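Local coordinates for ribulose bisphosphate carboxylase (Hyperthermus butylicus DSM 5456, PDB 6HUN), which probably catalyses the carboxylation of ribulose 1,5-bisphosphate to two molecules of 3-phosphoglycerate, in an archaeal pathway of AMP degradation, at residues S24-F29 and A59-A64; L172-K177 and G406-H411; L201-E206 and H293-F298. All coordinates share one frame; numbering follows the deposited sequence. Where two conformers were deposited one is given.

Contact 1 of 3, residues S24-F29 and A59-A64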
ATOM      1  N   SER A  24       0.514  10.214 -30.334  1.00 63.77           N
ATOM      2  CA  SER A  24       0.853  11.371 -31.142  1.00 71.82           C
ATOM      3  C   SER A  24       0.387  12.660 -30.465  1.00 76.56           C
ATOM      4  O   SER A  24       1.057  13.689 -30.548  1.00 79.66           O
ATOM      5  CB  SER A  24       0.240  11.247 -32.537  1.00 79.12           C
ATOM      6  OG  SER A  24       0.621  12.330 -33.380  1.00 82.83           O
ATOM      7  N   ILE A  25      -0.774  12.614 -29.801  1.00 76.16           N
ATOM      8  CA  ILE A  25      -1.072  13.629 -28.793  1.00 75.00           C
ATOM      9  C   ILE A  25      -0.052  13.529 -27.664  1.00 71.35           C
ATOM     10  O   ILE A  25       0.124  14.470 -26.882  1.00 68.01           O
ATOM     11  CB  ILE A  25      -2.524  13.485 -28.260  1.00 73.00           C
ATOM     12  CG1 ILE A  25      -2.949  14.706 -27.428  1.00 71.54           C
ATOM     13  CG2 ILE A  25      -2.698  12.202 -27.451  1.00 69.97           C
ATOM     14  CD1 ILE A  25      -3.589  15.818 -28.240  1.00 74.04           C
ATOM     15  N   TYR A  26       0.661  12.414 -27.597  1.00 68.60           N
ATOM     16  CA  TYR A  26       1.572  12.142 -26.499  1.00 66.76           C
ATOM     17  C   TYR A  26       2.986  12.628 -26.777  1.00 69.72           C
ATOM     18  O   TYR A  26       3.806  12.634 -25.849  1.00 66.46           O
ATOM     19  CB  TYR A  26       1.550  10.642 -26.185  1.00 60.81           C
ATOM     20  CG  TYR A  26       0.204  10.167 -25.671  1.00 57.66           C
ATOM     21  CD1 TYR A  26      -0.246  10.565 -24.429  1.00 53.66           C
ATOM     22  CD2 TYR A  26      -0.625   9.351 -26.445  1.00 54.81           C
ATOM     23  CE1 TYR A  26      -1.471  10.146 -23.946  1.00 56.43           C
ATOM     24  CE2 TYR A  26      -1.859   8.934 -25.984  1.00 53.23           C
ATOM     25  CZ  TYR A  26      -2.281   9.342 -24.741  1.00 57.53           C
ATOM     26  OH  TYR A  26      -3.483   8.941 -24.242  1.00 57.94           O
ATOM     27  N   LEU A  27       3.279  13.041 -28.029  1.00 68.35           N
ATOM     28  CA  LEU A  27       4.543  13.704 -28.352  1.00 65.82           C
ATOM     29  C   LEU A  27       4.652  15.044 -27.637  1.00 63.09           C
ATOM     30  O   LEU A  27       5.756  15.515 -27.357  1.00 66.09           O
ATOM     31  CB  LEU A  27       4.693  13.907 -29.886  1.00 71.75           C
ATOM     32  CG  LEU A  27       4.101  15.072 -30.726  1.00 78.65           C
ATOM     33  CD1 LEU A  27       5.040  16.314 -30.876  1.00 79.62           C
ATOM     34  CD2 LEU A  27       3.676  14.666 -32.162  1.00 78.37           C
ATOM     35  N   GLU A  28       3.515  15.658 -27.334  1.00 61.94           N
ATOM     36  CA  GLU A  28       3.455  16.947 -26.652  1.00 68.69           C
ATOM     37  C   GLU A  28       4.046  16.905 -25.239  1.00 62.86           C
ATOM     38  O   GLU A  28       4.328  17.968 -24.659  1.00 61.87           O
ATOM     39  CB  GLU A  28       1.983  17.391 -26.662  1.00 79.72           C
ATOM     40  CG  GLU A  28       1.475  18.135 -25.439  1.00 85.67           C
ATOM     41  CD  GLU A  28       0.174  18.893 -25.678  1.00 94.23           C
ATOM     42  OE1 GLU A  28      -0.461  18.687 -26.749  1.00 99.61           O
ATOM     43  OE2 GLU A  28      -0.198  19.712 -24.793  1.00 93.65           O
ATOM     44  N   PHE A  29       4.288  15.717 -24.687  1.00 58.66           N
ATOM     45  CA  PHE A  29       4.813  15.599 -23.328  1.00 56.62           C
ATOM     46  C   PHE A  29       6.278  15.207 -23.285  1.00 59.43           C
ATOM     47  O   PHE A  29       6.807  14.972 -22.197  1.00 56.37           O
ATOM     48  CB  PHE A  29       3.982  14.585 -22.519  1.00 53.01           C
ATOM     49  CG  PHE A  29       2.567  15.042 -22.267  1.00 52.41           C
ATOM     50  CD1 PHE A  29       1.599  14.921 -23.253  1.00 53.65           C
ATOM     51  CD2 PHE A  29       2.220  15.627 -21.056  1.00 48.90           C
ATOM     52  CE1 PHE A  29       0.299  15.363 -23.054  1.00 52.63           C
ATOM     53  CE2 PHE A  29       0.923  16.060 -20.841  1.00 50.67           C
ATOM     54  CZ  PHE A  29      -0.050  15.930 -21.858  1.00 51.63           C
ATOM     55  N   ALA A  59       6.793   7.038 -23.006  1.00 41.50           N
ATOM     56  CA  ALA A  59       7.226   8.065 -22.066  1.00 38.34           C
ATOM     57  C   ALA A  59       6.253   9.236 -22.031  1.00 39.30           C
ATOM     58  O   ALA A  59       6.009   9.802 -20.961  1.00 37.43           O
ATOM     59  CB  ALA A  59       8.639   8.553 -22.402  1.00 43.45           C
ATOM     60  N   GLY A  60       5.705   9.639 -23.179  1.00 41.24           N
ATOM     61  CA  GLY A  60       4.715  10.705 -23.161  1.00 43.03           C
ATOM     62  C   GLY A  60       3.420  10.271 -22.507  1.00 45.00           C
ATOM     63  O   GLY A  60       2.751  11.068 -21.842  1.00 41.32           O
ATOM     64  N   ARG A  61       3.056   9.000 -22.666  1.00 39.32           N
ATOM     65  CA  ARG A  61       1.873   8.506 -21.980  1.00 41.82           C
ATOM     66  C   ARG A  61       2.072   8.509 -20.488  1.00 34.78           C
ATOM     67  O   ARG A  61       1.153   8.866 -19.756  1.00 37.33           O
ATOM     68  CB  ARG A  61       1.511   7.105 -22.454  1.00 38.33           C
ATOM     69  CG  ARG A  61       0.813   7.088 -23.826  1.00 39.09           C
ATOM     70  CD  ARG A  61       0.833   5.693 -24.374  1.00 50.01           C
ATOM     71  NE  ARG A  61       0.384   5.683 -25.756  1.00 55.19           N
ATOM     72  CZ  ARG A  61      -0.849   5.347 -26.110  1.00 58.90           C
ATOM     73  NH1 ARG A  61      -1.714   4.995 -25.168  1.00 56.66           N
ATOM     74  NH2 ARG A  61      -1.215   5.385 -27.395  1.00 60.63           N
ATOM     75  N   ILE A  62       3.265   8.100 -20.016  1.00 33.60           N
ATOM     76  CA  ILE A  62       3.564   8.166 -18.585  1.00 34.50           C
ATOM     77  C   ILE A  62       3.488   9.611 -18.093  1.00 32.82           C
ATOM     78  O   ILE A  62       2.851   9.901 -17.077  1.00 32.41           O
ATOM     79  CB  ILE A  62       4.941   7.549 -18.285  1.00 29.90           C
ATOM     80  CG1 ILE A  62       4.944   6.017 -18.520  1.00 33.05           C
ATOM     81  CG2 ILE A  62       5.381   7.866 -16.816  1.00 33.91           C
ATOM     82  CD1 ILE A  62       6.391   5.484 -18.551  1.00 36.10           C
ATOM     83  N   ALA A  63       4.123  10.540 -18.814  1.00 35.02           N
ATOM     84  CA  ALA A  63       4.119  11.933 -18.371  1.00 43.70           C
ATOM     85  C   ALA A  63       2.699  12.506 -18.319  1.00 37.85           C
ATOM     86  O   ALA A  63       2.357  13.227 -17.378  1.00 37.78           O
ATOM     87  CB  ALA A  63       5.019  12.795 -19.288  1.00 39.84           C
ATOM     88  N   ALA A  64       1.871  12.206 -19.320  1.00 39.08           N
ATOM     89  CA  ALA A  64       0.494  12.712 -19.350  1.00 40.41           C
ATOM     90  C   ALA A  64      -0.344  12.090 -18.247  1.00 39.83           C
ATOM     91  O   ALA A  64      -1.078  12.781 -17.532  1.00 43.56           O
ATOM     92  CB  ALA A  64      -0.148  12.424 -20.711  1.00 42.44           C
TER
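Tyr-26 and Arg-61 meet face on: CG of Arg-61 sits 3.5 Å from the centroid of the Tyr-26 ring and 7° off its normal, a CH-pi contact. The arginine chain is extended from CG to NE and carries the guanidinium along the ring as far as CE2, which lies 3.7 Å from Arg-61 CZ; the two planes are 32° apart, so the overlap is tilted. Arg-61 NE is held by a salt bridge to Asp-57, one turn earlier on the same helix. A second CH-pi contact has Ala-64 CB 3.6 Å from the centroid of the Phe-29 ring, again over its centre. Segment 24-29, with a short 3-10 turn at 27-29, thus lays two aromatic rings on helix 55-65 of the Rubisco N-terminal domain, whose other side sends Ile-62 onto strands 41-49 and 132-141. Among apolar contacts, Phe-29 CB is 3.8 Å from Ala-63 CB, while Ala-64 CB also reaches the edge of the Tyr-26 ring. Backbone meets backbone at Gly-60, where CA approaches Tyr-26 O at 3.4 Å in a CA-H...O contact with an angle of 155° at the hydrogen; a CB on Gly-60 would collide with that oxygen.

Contact 2 of 3, residues L172-K177 and G406-H411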
ATOM      1  N   LEU A 172      20.828  -1.996  19.949  1.00 41.32           N
ATOM      2  CA  LEU A 172      20.422  -3.385  19.770  1.00 38.79           C
ATOM      3  C   LEU A 172      18.935  -3.588  20.048  1.00 42.91           C
ATOM      4  O   LEU A 172      18.405  -3.071  21.035  1.00 40.84           O
ATOM      5  CB  LEU A 172      21.230  -4.289  20.691  1.00 38.03           C
ATOM      6  CG  LEU A 172      22.742  -4.035  20.476  1.00 43.07           C
ATOM      7  CD1 LEU A 172      23.551  -4.614  21.628  1.00 45.31           C
ATOM      8  CD2 LEU A 172      23.201  -4.553  19.127  1.00 38.89           C
ATOM      9  N   ALA A 173      18.288  -4.400  19.208  1.00 40.22           N
ATOM     10  CA  ALA A 173      16.869  -4.732  19.351  1.00 39.11           C
ATOM     11  C   ALA A 173      16.658  -6.236  19.198  1.00 42.03           C
ATOM     12  O   ALA A 173      17.416  -6.904  18.492  1.00 46.64           O
ATOM     13  CB  ALA A 173      16.047  -3.971  18.300  1.00 32.80           C
ATOM     14  N   THR A 174      15.641  -6.777  19.875  1.00 40.16           N
ATOM     15  CA  THR A 174      15.276  -8.195  19.765  1.00 43.18           C
ATOM     16  C   THR A 174      13.765  -8.353  19.707  1.00 41.83           C
ATOM     17  O   THR A 174      13.070  -7.804  20.560  1.00 39.09           O
ATOM     18  CB  THR A 174      15.781  -9.014  20.954  1.00 48.26           C
ATOM     19  OG1 THR A 174      17.202  -9.062  20.904  1.00 42.53           O
ATOM     20  CG2 THR A 174      15.237 -10.462  20.903  1.00 50.43           C
ATOM     21  N   VAL A 175      13.287  -9.134  18.745  1.00 45.05           N
ATOM     22  CA  VAL A 175      11.926  -9.681  18.716  1.00 46.85           C
ATOM     23  C   VAL A 175      11.883 -11.047  19.406  1.00 52.17           C
ATOM     24  O   VAL A 175      12.679 -11.945  19.083  1.00 53.07           O
ATOM     25  CB  VAL A 175      11.419  -9.805  17.275  1.00 45.15           C
ATOM     26  CG1 VAL A 175       9.957 -10.319  17.236  1.00 44.18           C
ATOM     27  CG2 VAL A 175      11.582  -8.488  16.551  1.00 41.87           C
ATOM     28  N   PRO A 176      10.969 -11.245  20.358  1.00 49.73           N
ATOM     29  CA  PRO A 176      10.802 -12.559  20.988  1.00 57.90           C
ATOM     30  C   PRO A 176      10.610 -13.684  19.982  1.00 57.08           C
ATOM     31  O   PRO A 176      10.166 -13.495  18.852  1.00 53.72           O
ATOM     32  CB  PRO A 176       9.544 -12.380  21.846  1.00 58.40           C
ATOM     33  CG  PRO A 176       9.512 -10.922  22.159  1.00 55.93           C
ATOM     34  CD  PRO A 176      10.113 -10.215  20.973  1.00 48.97           C
ATOM     35  N   LYS A 177      10.965 -14.880  20.417  1.00 56.78           N
ATOM     36  CA  LYS A 177      10.654 -16.074  19.683  1.00 61.58           C
ATOM     37  C   LYS A 177       9.887 -16.998  20.614  1.00 68.19           C
ATOM     38  O   LYS A 177      10.304 -17.187  21.765  1.00 68.43           O
ATOM     39  CB  LYS A 177      11.915 -16.772  19.158  1.00 66.84           C
ATOM     40  CG  LYS A 177      12.661 -15.994  18.083  1.00 67.23           C
ATOM     41  CD  LYS A 177      13.975 -16.705  17.689  1.00 69.89           C
ATOM     42  CE  LYS A 177      13.750 -17.968  16.815  1.00 69.60           C
ATOM     43  NZ  LYS A 177      13.529 -17.633  15.375  1.00 66.22           N
ATOM     44  N   GLY A 406      18.070 -14.168  16.985  1.00 55.14           N
ATOM     45  CA  GLY A 406      18.586 -15.519  17.094  1.00 59.58           C
ATOM     46  C   GLY A 406      19.826 -15.587  17.968  1.00 60.90           C
ATOM     47  O   GLY A 406      19.925 -16.428  18.859  1.00 61.24           O
ATOM     48  N   GLY A 407      20.760 -14.646  17.762  1.00 58.87           N
ATOM     49  CA  GLY A 407      21.970 -14.604  18.567  1.00 62.14           C
ATOM     50  C   GLY A 407      21.706 -14.491  20.054  1.00 64.83           C
ATOM     51  O   GLY A 407      22.506 -14.965  20.871  1.00 72.01           O
ATOM     52  N   VAL A 408      20.577 -13.895  20.429  1.00 61.66           N
ATOM     53  CA  VAL A 408      20.288 -13.602  21.830  1.00 59.49           C
ATOM     54  C   VAL A 408      19.506 -14.728  22.485  1.00 63.62           C
ATOM     55  O   VAL A 408      19.930 -15.288  23.503  1.00 68.42           O
ATOM     56  CB  VAL A 408      19.536 -12.255  21.935  1.00 57.81           C
ATOM     57  CG1 VAL A 408      18.796 -12.147  23.278  1.00 56.20           C
ATOM     58  CG2 VAL A 408      20.495 -11.104  21.771  1.00 57.16           C
ATOM     59  N   LEU A 409      18.358 -15.082  21.907  1.00 64.46           N
ATOM     60  CA  LEU A 409      17.477 -16.090  22.485  1.00 59.99           C
ATOM     61  C   LEU A 409      18.019 -17.504  22.338  1.00 63.32           C
ATOM     62  O   LEU A 409      17.585 -18.398  23.071  1.00 72.93           O
ATOM     63  CB  LEU A 409      16.087 -15.959  21.841  1.00 58.35           C
ATOM     64  CG  LEU A 409      15.677 -14.508  21.745  1.00 53.10           C
ATOM     65  CD1 LEU A 409      14.494 -14.299  20.780  1.00 48.55           C
ATOM     66  CD2 LEU A 409      15.303 -14.041  23.112  1.00 58.96           C
ATOM     67  N   GLY A 410      18.972 -17.730  21.440  1.00 59.74           N
ATOM     68  CA  GLY A 410      19.537 -19.041  21.229  1.00 60.34           C
ATOM     69  C   GLY A 410      20.847 -19.317  21.945  1.00 69.46           C
ATOM     70  O   GLY A 410      21.441 -20.377  21.719  1.00 73.28           O
ATOM     71  N   HIS A 411      21.315 -18.409  22.805  1.00 69.63           N
ATOM     72  CA  HIS A 411      22.611 -18.599  23.472  1.00 68.48           C
ATOM     73  C   HIS A 411      22.559 -19.788  24.435  1.00 72.34           C
ATOM     74  O   HIS A 411      21.597 -19.941  25.192  1.00 74.05           O
ATOM     75  CB  HIS A 411      23.015 -17.331  24.226  1.00 66.64           C
ATOM     76  CG  HIS A 411      24.460 -17.287  24.635  1.00 70.64           C
ATOM     77  ND1 HIS A 411      24.886 -17.613  25.908  1.00 75.85           N
ATOM     78  CD2 HIS A 411      25.574 -16.934  23.948  1.00 70.54           C
ATOM     79  CE1 HIS A 411      26.198 -17.477  25.983  1.00 74.30           C
ATOM     80  NE2 HIS A 411      26.644 -17.072  24.808  1.00 75.59           N
TER
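At the C-terminal mouth of the Rubisco TIM barrel, the first strand and the loop after it pack against the short helix 405-409 that follows the eighth strand and whose first turn includes the predicted substrate-binding Gly-406, with Leu-409 reaching toward Thr-174 and Lys-177. Leu-409 CD1 carries most of the contact. It lies 3.4 Å from Val-175 O and 3.6 Å from Lys-177 N, which places the methyl against the backbone where the strand gives way to loop. Thr-174 CG2 meets this methyl tip to tip, 3.9 Å from Leu-409 CD1; with CG2 anti to the backbone N, the threonine turns OG1 instead to Val-408, whose CG2 is 4.0 Å from Thr-174 OG1. That hydroxyl oxygen is buried without a polar partner in the model. An alanine here would probably leave a gap beside Leu-409 CD1 and Val-408 CG2. Lys-177, predicted to be a proton acceptor, crosses the leucine with its aliphatic part, CG standing 3.7 Å from Leu-409 CD1, before its chain bends at chi3 and chi4. Around the contact, Ile-194 of helix 184-196 touches both Thr-174 and Leu-409, Val-422 of helix 415-431 backs Val-408, and strand 171-174 runs between strands 201-203 and 401-403.

Contact 3 of 3, residues L201-E206 and H293-F298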
ATOM      1  N   LEU A 201      16.257  -2.424  23.176  1.00 40.33           N
ATOM      2  CA  LEU A 201      14.867  -2.309  22.708  1.00 39.73           C
ATOM      3  C   LEU A 201      14.279  -3.696  22.550  1.00 43.83           C
ATOM      4  O   LEU A 201      14.903  -4.573  21.938  1.00 45.15           O
ATOM      5  CB  LEU A 201      14.762  -1.558  21.386  1.00 39.04           C
ATOM      6  CG  LEU A 201      15.290  -0.134  21.374  1.00 38.66           C
ATOM      7  CD1 LEU A 201      15.463   0.264  19.931  1.00 33.22           C
ATOM      8  CD2 LEU A 201      14.310   0.820  22.049  1.00 41.29           C
ATOM      9  N   VAL A 202      13.082  -3.912  23.119  1.00 36.32           N
ATOM     10  CA  VAL A 202      12.322  -5.112  22.813  1.00 41.73           C
ATOM     11  C   VAL A 202      11.307  -4.722  21.739  1.00 37.16           C
ATOM     12  O   VAL A 202      10.780  -3.612  21.748  1.00 38.20           O
ATOM     13  CB  VAL A 202      11.662  -5.705  24.080  1.00 49.15           C
ATOM     14  CG1 VAL A 202      10.977  -4.639  24.859  1.00 49.76           C
ATOM     15  CG2 VAL A 202      10.691  -6.835  23.717  1.00 52.22           C
ATOM     16  N   LYS A 203      11.130  -5.577  20.761  1.00 36.08           N
ATOM     17  CA  LYS A 203      10.369  -5.192  19.569  1.00 36.38           C
ATOM     18  C   LYS A 203       9.254  -6.174  19.323  1.00 39.25           C
ATOM     19  O   LYS A 203       9.487  -7.383  19.252  1.00 38.97           O
ATOM     20  CB  LYS A 203      11.292  -5.133  18.355  1.00 39.91           C
ATOM     21  CG  LYS A 203      10.713  -4.650  17.009  1.00 37.82           C
ATOM     22  CD  LYS A 203      11.889  -4.795  16.015  1.00 37.55           C
ATOM     23  CE  LYS A 203      11.536  -4.348  14.618  1.00 42.45           C
ATOM     24  NZ  LYS A 203      11.511  -5.455  13.593  1.00 42.95           N
ATOM     25  N   ASP A 204       8.044  -5.653  19.103  1.00 37.25           N
ATOM     26  CA  ASP A 204       6.960  -6.515  18.698  1.00 33.92           C
ATOM     27  C   ASP A 204       7.215  -7.008  17.289  1.00 37.40           C
ATOM     28  O   ASP A 204       7.812  -6.305  16.469  1.00 33.78           O
ATOM     29  CB  ASP A 204       5.636  -5.727  18.672  1.00 29.67           C
ATOM     30  CG  ASP A 204       4.989  -5.594  20.011  1.00 38.08           C
ATOM     31  OD1 ASP A 204       5.430  -6.234  21.047  1.00 39.79           O
ATOM     32  OD2 ASP A 204       4.018  -4.800  20.024  1.00 40.10           O
ATOM     33  N   ASP A 205       6.680  -8.168  16.953  1.00 36.49           N
ATOM     34  CA  ASP A 205       6.793  -8.500  15.540  0.53 38.95           C
ATOM     35  C   ASP A 205       5.696  -7.786  14.744  1.00 36.86           C
ATOM     36  O   ASP A 205       4.758  -7.213  15.307  1.00 35.82           O
ATOM     37  CB  ASP A 205       6.755 -10.009  15.336  0.53 42.82           C
ATOM     38  CG  ASP A 205       7.648 -10.463  14.174  0.53 45.34           C
ATOM     39  OD1 ASP A 205       8.806  -9.998  14.060  0.53 48.38           O
ATOM     40  OD2 ASP A 205       7.188 -11.277  13.359  0.53 48.61           O
ATOM     41  N   GLU A 206       5.842  -7.793  13.397  1.00 29.22           N
ATOM     42  CA  GLU A 206       4.985  -6.989  12.525  1.00 30.98           C
ATOM     43  C   GLU A 206       3.517  -7.379  12.596  1.00 28.60           C
ATOM     44  O   GLU A 206       2.647  -6.542  12.297  1.00 28.71           O
ATOM     45  CB  GLU A 206       5.490  -7.082  11.072  1.00 33.93           C
ATOM     46  CG  GLU A 206       5.193  -8.401  10.386  1.00 40.53           C
ATOM     47  CD  GLU A 206       6.072  -9.539  10.851  1.00 56.75           C
ATOM     48  OE1 GLU A 206       5.675 -10.709  10.615  1.00 59.73           O
ATOM     49  OE2 GLU A 206       7.150  -9.270  11.454  1.00 61.31           O
ATOM     50  N   HIS A 293       9.231   3.651  14.837  1.00 22.20           N
ATOM     51  CA  HIS A 293       9.882   2.596  14.084  1.00 21.48           C
ATOM     52  C   HIS A 293       8.959   2.223  12.918  1.00 23.53           C
ATOM     53  O   HIS A 293       7.856   1.715  13.139  1.00 25.28           O
ATOM     54  CB  HIS A 293      10.127   1.393  14.978  1.00 26.72           C
ATOM     55  CG  HIS A 293      10.893   0.291  14.307  1.00 28.29           C
ATOM     56  ND1 HIS A 293      12.192  -0.020  14.651  1.00 29.67           N
ATOM     57  CD2 HIS A 293      10.546  -0.566  13.321  1.00 30.80           C
ATOM     58  CE1 HIS A 293      12.598  -1.046  13.921  1.00 34.29           C
ATOM     59  NE2 HIS A 293      11.631  -1.378  13.081  1.00 30.60           N
ATOM     60  N   GLY A 294       9.408   2.445  11.682  1.00 21.64           N
ATOM     61  CA  GLY A 294       8.589   2.024  10.545  1.00 21.50           C
ATOM     62  C   GLY A 294       8.895   0.614  10.054  1.00 24.52           C
ATOM     63  O   GLY A 294      10.059   0.293   9.723  1.00 26.93           O
ATOM     64  N   HIS A 295       7.906  -0.288  10.082  1.00 21.52           N
ATOM     65  CA  HIS A 295       8.126  -1.654   9.635  1.00 19.45           C
ATOM     66  C   HIS A 295       7.663  -1.709   8.182  1.00 16.98           C
ATOM     67  O   HIS A 295       6.571  -1.278   7.879  1.00 19.25           O
ATOM     68  CB  HIS A 295       7.323  -2.640  10.487  1.00 22.39           C
ATOM     69  CG  HIS A 295       7.736  -4.049  10.273  1.00 25.28           C
ATOM     70  ND1 HIS A 295       7.431  -4.729   9.107  1.00 24.50           N
ATOM     71  CD2 HIS A 295       8.565  -4.864  10.989  1.00 28.61           C
ATOM     72  CE1 HIS A 295       7.988  -5.935   9.153  1.00 28.22           C
ATOM     73  NE2 HIS A 295       8.671  -6.047  10.288  1.00 28.98           N
ATOM     74  N   ARG A 296       8.459  -2.294   7.298  1.00 16.34           N
ATOM     75  CA  ARG A 296       8.092  -2.223   5.875  1.00 17.34           C
ATOM     76  C   ARG A 296       7.353  -3.452   5.338  1.00 18.14           C
ATOM     77  O   ARG A 296       7.334  -3.645   4.125  1.00 16.27           O
ATOM     78  CB  ARG A 296       9.359  -1.988   5.043  1.00 17.80           C
ATOM     79  CG  ARG A 296      10.434  -3.059   5.393  1.00 19.55           C
ATOM     80  CD  ARG A 296      11.726  -2.934   4.459  1.00 19.73           C
ATOM     81  NE  ARG A 296      12.572  -4.114   4.595  1.00 21.33           N
ATOM     82  CZ  ARG A 296      13.508  -4.485   3.727  1.00 29.59           C
ATOM     83  NH1 ARG A 296      13.755  -3.733   2.647  1.00 28.72           N
ATOM     84  NH2 ARG A 296      14.180  -5.612   3.929  1.00 27.32           N
ATOM     85  N   ALA A 297       6.706  -4.262   6.193  1.00 17.87           N
ATOM     86  CA  ALA A 297       5.978  -5.426   5.688  1.00 22.14           C
ATOM     87  C   ALA A 297       5.054  -5.036   4.543  1.00 16.09           C
ATOM     88  O   ALA A 297       4.411  -3.985   4.620  1.00 17.77           O
ATOM     89  CB  ALA A 297       5.171  -6.038   6.850  1.00 21.35           C
ATOM     90  N   PHE A 298       5.081  -5.851   3.474  1.00 14.34           N
ATOM     91  CA  PHE A 298       4.343  -5.819   2.214  1.00 14.41           C
ATOM     92  C   PHE A 298       5.231  -5.265   1.106  1.00 19.52           C
ATOM     93  O   PHE A 298       4.977  -5.484  -0.090  1.00 16.85           O
ATOM     94  CB  PHE A 298       3.044  -4.966   2.272  1.00 15.13           C
ATOM     95  CG  PHE A 298       2.281  -4.976   0.967  1.00 16.03           C
ATOM     96  CD1 PHE A 298       1.778  -6.188   0.469  1.00 16.78           C
ATOM     97  CD2 PHE A 298       2.141  -3.776   0.217  1.00 16.86           C
ATOM     98  CE1 PHE A 298       1.023  -6.204  -0.743  1.00 18.41           C
ATOM     99  CE2 PHE A 298       1.310  -3.788  -1.001  1.00 24.43           C
ATOM    100  CZ  PHE A 298       0.813  -5.003  -1.457  1.00 17.71           C
TER
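Lys-203 crosses both His-293 and His-295 at about a right angle, and Glu-206 CB stands over one face of the His-295 ring, the two side chains crossing obliquely. The lysine chain leaves the backbone with CG anti to N and stays extended as far as CE, which brings CE to 3.3 Å from His-293 NE2. His-293 ND1 is hydrogen-bonded to His-326. At its end Lys-203 bends at chi4, and NZ comes to the edge of the other imidazole, near its plane and 4.0 Å from His-295 CD2. The polar partner of NZ is Gln-403, to which it is hydrogen-bonded.

The His-295 ring is contacted from two directions. Over its face, Glu-206 CB is 3.4 Å from the ring centroid and 14° off the normal, a CH-pi contact. On the ring's rim, Ala-297 N donates to His-295 ND1 at 3.0 Å, with an N-H...N angle of 145° and the donor tilted out of the ring plane; this local bond would limit rotation of the imidazole. Glu-206 bends at chi2, its carboxylate plane is 37° from the ring, and its OE2 is 3.7 Å from His-295 NE2. The carboxylate makes a salt bridge with Lys-179 through OE1, and Asp-205 OD2 uses the same lysine. Asn-125 of the second subunit packs on Glu-206, His-295 and Ala-297.

Lys-203 is unmodified here; its predicted carbamate would complete the magnesium site with Asp-205 and Glu-206, likewise predicted ligands. A bound calcium ion lies about 3 Å from the side chain of His-293. The convergence of these residues at the C-terminal ends of barrel strands 201-203 and 291-295, with the predicted proton acceptor His-295 beside the predicted metal ligands, is characteristic of the Rubisco active site.

In the fold
Contact 1 closes first along the chain and lies in the N-terminal domain, its centre about 53 Å from that of contact 2 and about 41 Å from that of contact 3, with no atoms touching. Contacts 2 and 3 belong to the catalytic barrel, their centres about 14 Å apart, contact 3 nested within the long loop that contact 2 closes. They share the parallel sheet: strands 171-174 and 201-203 are neighbours, with Thr-174 O 3.0 Å from Lys-203 N, a probable hydrogen bond. Contact 2 lies at the seam where the barrel closes, while contact 3 spans the barrel mouth. Both touch the second subunit, consistent with active sites formed at the dimer interface.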